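Side-chain contacts in YARHG domain-containing protein (PDB 4G2A), which is of unknown function, carries DUF4424 and YARHG domains and is tentatively described as a nutrient-binding protein: residues Glu190-Ala195 and Arg241-Tyr246; Thr235-Val240 and Tyr274-Arg279. All coordinates share one frame; numbering follows the deposited sequence. Where two conformers were deposited one is given.

Interaction 1 (Glu190-Ala195 and Arg241-Tyr246). With SO4 (sulfate ion), chain M.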
loop_
_atom_site.group_PDB
_atom_site.type_symbol
_atom_site.label_atom_id
_atom_site.label_comp_id
_atom_site.label_asym_id
_atom_site.label_seq_id
_atom_site.Cartn_x
_atom_site.Cartn_y
_atom_site.Cartn_z
ATOM N N GLU A 190 -1.110 15.039 2.590
ATOM C CA GLU A 190 -0.333 15.949 3.459
ATOM C C GLU A 190 0.712 16.765 2.616
ATOM O O GLU A 190 1.262 17.751 3.109
ATOM C CB GLU A 190 0.389 15.181 4.587
ATOM C CG GLU A 190 -0.518 14.589 5.659
ATOM C CD GLU A 190 0.195 13.815 6.756
ATOM O OE1 GLU A 190 0.927 12.853 6.434
ATOM O OE2 GLU A 190 -0.000 14.155 7.945
ATOM N N ILE A 191 0.963 16.350 1.350
ATOM C CA ILE A 191 1.916 16.991 0.439
ATOM C C ILE A 191 1.155 17.588 -0.773
ATOM O O ILE A 191 1.320 18.775 -1.053
ATOM C CB ILE A 191 3.048 15.991 0.055
ATOM C CG1 ILE A 191 3.993 15.817 1.294
ATOM C CG2 ILE A 191 3.821 16.459 -1.213
ATOM C CD1 ILE A 191 4.984 14.782 1.254
ATOM N N ASP A 192 0.326 16.775 -1.467
ATOM C CA ASP A 192 -0.558 17.184 -2.573
ATOM C C ASP A 192 -1.952 17.368 -1.950
ATOM O O ASP A 192 -2.844 16.527 -2.108
ATOM C CB ASP A 192 -0.528 16.139 -3.715
ATOM C CG ASP A 192 0.841 15.917 -4.342
ATOM O OD1 ASP A 192 1.783 16.667 -3.999
ATOM O OD2 ASP A 192 0.965 15.006 -5.196
ATOM N N GLN A 193 -2.090 18.491 -1.206
ATOM C CA GLN A 193 -3.263 18.913 -0.425
ATOM C C GLN A 193 -4.492 19.273 -1.294
ATOM O O GLN A 193 -5.585 19.510 -0.755
ATOM C CB GLN A 193 -2.886 20.111 0.481
ATOM C CG GLN A 193 -2.561 21.428 -0.248
ATOM C CD GLN A 193 -1.142 21.499 -0.755
ATOM O OE1 GLN A 193 -0.840 21.121 -1.895
ATOM N NE2 GLN A 193 -0.242 21.992 0.082
ATOM N N LYS A 194 -4.317 19.307 -2.623
ATOM C CA LYS A 194 -5.324 19.677 -3.623
ATOM C C LYS A 194 -6.529 18.694 -3.741
ATOM O O LYS A 194 -7.680 19.127 -3.572
ATOM C CB LYS A 194 -4.670 19.832 -5.025
ATOM C CG LYS A 194 -3.259 20.454 -5.058
ATOM C CD LYS A 194 -2.158 19.387 -5.116
ATOM C CE LYS A 194 -0.771 19.971 -5.229
ATOM N NZ LYS A 194 -0.470 20.414 -6.619
ATOM N N ALA A 195 -6.263 17.400 -4.068
ATOM C CA ALA A 195 -7.260 16.368 -4.378
ATOM C C ALA A 195 -7.760 15.508 -3.198
ATOM O O ALA A 195 -6.989 15.087 -2.329
ATOM C CB ALA A 195 -6.710 15.452 -5.452
ATOM N N ARG A 241 12.282 12.239 -5.875
ATOM C CA ARG A 241 12.332 12.032 -7.320
ATOM C C ARG A 241 11.174 12.698 -8.066
ATOM O O ARG A 241 11.410 13.459 -8.992
ATOM C CB ARG A 241 12.387 10.541 -7.656
ATOM C CG ARG A 241 13.736 9.988 -7.288
ATOM C CD ARG A 241 13.955 8.569 -7.703
ATOM N NE ARG A 241 15.316 8.173 -7.338
ATOM C CZ ARG A 241 15.852 6.996 -7.624
ATOM N NH1 ARG A 241 15.151 6.088 -8.295
ATOM N NH2 ARG A 241 17.099 6.721 -7.261
ATOM N N TYR A 242 9.948 12.459 -7.650
ATOM C CA TYR A 242 8.799 12.965 -8.377
ATOM C C TYR A 242 8.379 14.385 -8.017
ATOM O O TYR A 242 7.767 15.038 -8.860
ATOM C CB TYR A 242 7.632 12.011 -8.206
ATOM C CG TYR A 242 7.858 10.700 -8.921
ATOM C CD1 TYR A 242 8.542 9.655 -8.306
ATOM C CD2 TYR A 242 7.402 10.507 -10.219
ATOM C CE1 TYR A 242 8.720 8.430 -8.947
ATOM C CE2 TYR A 242 7.568 9.286 -10.873
ATOM C CZ TYR A 242 8.231 8.249 -10.235
ATOM O OH TYR A 242 8.399 7.052 -10.899
ATOM N N LYS A 243 8.687 14.867 -6.804
ATOM C CA LYS A 243 8.282 16.209 -6.392
ATOM C C LYS A 243 9.428 17.221 -6.433
ATOM O O LYS A 243 9.160 18.423 -6.371
ATOM C CB LYS A 243 7.654 16.198 -4.981
ATOM C CG LYS A 243 6.443 15.270 -4.811
ATOM C CD LYS A 243 5.245 15.599 -5.697
ATOM C CE LYS A 243 4.644 16.958 -5.435
ATOM N NZ LYS A 243 3.405 17.142 -6.230
ATOM N N VAL A 244 10.688 16.765 -6.513
ATOM C CA VAL A 244 11.810 17.702 -6.509
ATOM C C VAL A 244 12.642 17.556 -7.784
ATOM O O VAL A 244 12.787 18.549 -8.483
ATOM C CB VAL A 244 12.694 17.640 -5.222
ATOM C CG1 VAL A 244 13.702 18.780 -5.195
ATOM C CG2 VAL A 244 11.843 17.683 -3.937
ATOM N N ILE A 245 13.171 16.356 -8.107
ATOM C CA ILE A 245 14.079 16.163 -9.258
ATOM C C ILE A 245 13.344 16.191 -10.619
ATOM O O ILE A 245 13.695 17.010 -11.472
ATOM C CB ILE A 245 14.955 14.868 -9.139
ATOM C CG1 ILE A 245 15.693 14.676 -7.764
ATOM C CG2 ILE A 245 15.888 14.665 -10.330
ATOM C CD1 ILE A 245 16.302 15.850 -7.062
ATOM N N TYR A 246 12.379 15.270 -10.841
ATOM C CA TYR A 246 11.681 15.125 -12.127
ATOM C C TYR A 246 10.922 16.423 -12.567
ATOM O O TYR A 246 11.004 16.736 -13.753
ATOM C CB TYR A 246 10.747 13.894 -12.140
ATOM C CG TYR A 246 11.420 12.544 -11.923
ATOM C CD1 TYR A 246 12.806 12.440 -11.768
ATOM C CD2 TYR A 246 10.670 11.373 -11.850
ATOM C CE1 TYR A 246 13.419 11.208 -11.517
ATOM C CE2 TYR A 246 11.276 10.133 -11.617
ATOM C CZ TYR A 246 12.652 10.054 -11.458
ATOM O OH TYR A 246 13.248 8.829 -11.247
HETATM S S SO4 M . 18.140 3.826 -9.515
HETATM O O1 SO4 M . 19.098 3.970 -10.622
HETATM O O2 SO4 M . 16.784 4.148 -9.995
HETATM O O3 SO4 M . 18.165 2.440 -9.005
HETATM O O4 SO4 M . 18.525 4.749 -8.439
#
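Lys243 NZ meets Asp192 OD1 at 2.8 Å, a salt bridge that ties the irregular segment 190-195 to the flank of the helical segment 241-246. The two side chains run at each other from opposite directions. The ammonium group approaches OD1 on its syn side, yet lies 33° out of the carboxylate plane. The lysine does not reach straight out: its chain bends at chi2 (-61°) and chi3 (-62°), which carries CE to 3.2 Å from Asp192 OD1 and the charge to the carboxylate. The other oxygen, OD2, accepts a hydrogen bond from Tyr154 OH, so the carboxylate has a partner at each oxygen and its rotation is probably restrained. Lys194 NZ comes within 5.1 Å of Lys243 NZ, and the carboxylate may partly offset this pairing of like charges. Apolar contact is slight, with Ile191 CG2 4.3 Å from Lys243 CE. At another side of the helix Arg241, extended from CG to NE, is hydrogen-bonded to a sulfate, probably from the crystallisation liquor, through NH2 to O4 (2.7 Å) and NH1 to O2 (3.1 Å). Within the helix Tyr246 N bonds Arg241 O, closing a wider pi-type turn. Phe234 of strand 229-235 touches Ile191, Asp192 and Lys243. The bridge joins the loop between strands 185-187 and 206-208 to helix 236-250, which leads out of the beta-rich region.

Interaction 2 (Thr235-Val240 and Tyr274-Arg279); sequences TGISYV and YAQYGR. With SO4 (sulfate ion), chain C.
Gln276 and Ile237 carry most of this contact, with Val240 third; together they illustrate how the start of one helix packs on a turn at the end of another. The type I beta turn Ala275-Gly278, at the C-terminal end of helix 263-275 and within the YARHG domain, is set against the first turn of helix 236-250. The backbones come close, Ile237 CA and Gln276 CA lying 5.8 Å apart.

Gln276 sends CG anti to its own backbone nitrogen (chi1 -172°) and stays extended beyond it, and its aliphatic part crosses Val240 at a slant. The valine answers with one branch, CG1, 3.7 Å from Gln276 CG. Ile237 crosses the glutamine at about a right angle and uses two branches: CG2 lies 3.7 Å from Gln276 OE1, while CD1 reaches the backbone oxygen of Gln276. No hydrogen bond joins the segments; the partners of the buried amide lie outside them. OE1 accepts from Arg241 NE, and NE2 is bonded to Ile273 O and Asp311 OD1, which together would fix the rotation of the amide.

Tyr277 adds a smaller share. Its ring lies against its neighbour, with Gln276 CG 4.2 Å above the ring plane and over the centre, and its hydroxyl is tied to Asp311 OD2 and Arg241 NH2. Farther along, Arg279 NH1 makes two weak hydrogen bonds to a sulfate, probably from the crystallisation liquor, which is also held by Ser283 OG and Gln282 N.

The end methyl of Ile237 marks the meeting of both turn residues: CD1 stands 3.3 Å from Gln276 O and 4.1 Å from Tyr277 CD1.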
loop_
_atom_site.group_PDB
_atom_site.type_symbol
_atom_site.label_atom_id
_atom_site.label_comp_id
_atom_site.label_asym_id
_atom_site.label_seq_id
_atom_site.Cartn_x
_atom_site.Cartn_y
_atom_site.Cartn_z
ATOM N N THR A 235 7.008 7.864 0.011
ATOM C CA THR A 235 8.209 7.298 0.615
ATOM C C THR A 235 9.305 8.324 0.356
ATOM O O THR A 235 9.090 9.238 -0.446
ATOM C CB THR A 235 8.512 5.920 0.033
ATOM O OG1 THR A 235 8.588 6.056 -1.378
ATOM C CG2 THR A 235 7.487 4.869 0.419
ATOM N N GLY A 236 10.443 8.191 1.029
ATOM C CA GLY A 236 11.555 9.135 0.926
ATOM C C GLY A 236 12.065 9.439 -0.472
ATOM O O GLY A 236 11.930 10.570 -0.952
ATOM N N ILE A 237 12.664 8.436 -1.131
ATOM C CA ILE A 237 13.262 8.572 -2.466
ATOM C C ILE A 237 12.180 8.972 -3.491
ATOM O O ILE A 237 12.443 9.850 -4.306
ATOM C CB ILE A 237 14.018 7.266 -2.890
ATOM C CG1 ILE A 237 15.013 6.762 -1.803
ATOM C CG2 ILE A 237 14.653 7.389 -4.266
ATOM C CD1 ILE A 237 16.472 6.827 -2.072
ATOM N N SER A 238 10.973 8.344 -3.444
ATOM C CA SER A 238 9.895 8.661 -4.389
ATOM C C SER A 238 9.440 10.123 -4.265
ATOM O O SER A 238 9.101 10.728 -5.281
ATOM C CB SER A 238 8.701 7.727 -4.207
ATOM O OG SER A 238 9.051 6.374 -4.437
ATOM N N TYR A 239 9.416 10.682 -3.037
ATOM C CA TYR A 239 9.040 12.076 -2.853
ATOM C C TYR A 239 10.058 12.988 -3.543
ATOM O O TYR A 239 9.675 13.843 -4.339
ATOM C CB TYR A 239 8.887 12.455 -1.367
ATOM C CG TYR A 239 8.786 13.949 -1.177
ATOM C CD1 TYR A 239 7.588 14.621 -1.401
ATOM C CD2 TYR A 239 9.909 14.709 -0.864
ATOM C CE1 TYR A 239 7.505 16.011 -1.295
ATOM C CE2 TYR A 239 9.840 16.095 -0.759
ATOM C CZ TYR A 239 8.632 16.741 -0.965
ATOM O OH TYR A 239 8.563 18.107 -0.850
ATOM N N VAL A 240 11.351 12.792 -3.250
ATOM C CA VAL A 240 12.447 13.592 -3.810
ATOM C C VAL A 240 12.519 13.434 -5.340
ATOM O O VAL A 240 12.734 14.422 -6.032
ATOM C CB VAL A 240 13.794 13.260 -3.105
ATOM C CG1 VAL A 240 14.970 14.032 -3.716
ATOM C CG2 VAL A 240 13.695 13.557 -1.618
ATOM N N TYR A 274 21.708 14.784 -3.322
ATOM C CA TYR A 274 22.584 13.918 -2.534
ATOM C C TYR A 274 21.919 13.438 -1.238
ATOM O O TYR A 274 22.187 12.320 -0.811
ATOM C CB TYR A 274 23.866 14.688 -2.166
ATOM C CG TYR A 274 24.643 15.210 -3.349
ATOM C CD1 TYR A 274 25.584 14.415 -3.993
ATOM C CD2 TYR A 274 24.500 16.528 -3.774
ATOM C CE1 TYR A 274 26.348 14.909 -5.044
ATOM C CE2 TYR A 274 25.227 17.020 -4.859
ATOM C CZ TYR A 274 26.153 16.205 -5.489
ATOM O OH TYR A 274 26.903 16.666 -6.545
ATOM N N ALA A 275 21.099 14.311 -0.592
ATOM C CA ALA A 275 20.361 14.067 0.669
ATOM C C ALA A 275 19.348 12.946 0.500
ATOM O O ALA A 275 18.985 12.280 1.468
ATOM C CB ALA A 275 19.662 15.332 1.113
ATOM N N GLN A 276 18.920 12.746 -0.755
ATOM C CA GLN A 276 18.048 11.700 -1.303
ATOM C C GLN A 276 18.573 10.315 -0.885
ATOM O O GLN A 276 17.782 9.428 -0.595
ATOM C CB GLN A 276 18.085 11.837 -2.861
ATOM C CG GLN A 276 17.101 10.976 -3.648
ATOM C CD GLN A 276 17.401 10.851 -5.131
ATOM O OE1 GLN A 276 16.935 9.914 -5.799
ATOM N NE2 GLN A 276 18.188 11.760 -5.696
ATOM N N TYR A 277 19.916 10.144 -0.860
ATOM C CA TYR A 277 20.577 8.878 -0.534
ATOM C C TYR A 277 21.183 8.863 0.884
ATOM O O TYR A 277 21.855 7.908 1.273
ATOM C CB TYR A 277 21.651 8.580 -1.599
ATOM C CG TYR A 277 21.092 8.581 -3.009
ATOM C CD1 TYR A 277 20.222 7.578 -3.436
ATOM C CD2 TYR A 277 21.406 9.600 -3.905
ATOM C CE1 TYR A 277 19.687 7.583 -4.720
ATOM C CE2 TYR A 277 20.869 9.622 -5.188
ATOM C CZ TYR A 277 20.023 8.599 -5.597
ATOM O OH TYR A 277 19.487 8.576 -6.860
ATOM N N GLY A 278 20.932 9.914 1.638
ATOM C CA GLY A 278 21.385 10.015 3.018
ATOM C C GLY A 278 22.796 10.504 3.246
ATOM O O GLY A 278 23.423 10.105 4.233
ATOM N N ARG A 279 23.291 11.412 2.375
ATOM C CA ARG A 279 24.615 12.001 2.545
ATOM C C ARG A 279 24.630 12.781 3.849
ATOM O O ARG A 279 23.631 13.411 4.185
ATOM C CB ARG A 279 24.956 12.918 1.368
ATOM C CG ARG A 279 26.380 13.478 1.426
ATOM C CD ARG A 279 26.534 14.647 0.497
ATOM N NE ARG A 279 27.907 15.135 0.477
ATOM C CZ ARG A 279 28.389 16.051 1.305
ATOM N NH1 ARG A 279 27.617 16.579 2.243
ATOM N NH2 ARG A 279 29.654 16.436 1.212
HETATM S S SO4 C . 28.680 19.667 3.676
HETATM O O1 SO4 C . 29.228 18.453 4.284
HETATM O O2 SO4 C . 29.601 20.774 3.900
HETATM O O3 SO4 C . 28.521 19.420 2.264
HETATM O O4 SO4 C . 27.388 20.032 4.216
#

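Interactions 1 and 2 share helix 236-250, with centres about 13 Å apart on the same side of the chain's centre. Their segments alternate along the chain in the order 190-195, 235-240, 241-246 and 274-279. Along the helix the contact with the turn at the end of helix 263-275 comes first, at Ile237 and Val240, and the loop contact follows at Lys243. The hydrogen bond between Arg241 and Gln276 joins the two contacts directly, and Tyr239 packs against both Ile191 and Val244. This one helix, which directly follows strand 229-235, thus connects the beta-rich region to the helical C-terminal part that holds the YARHG domain.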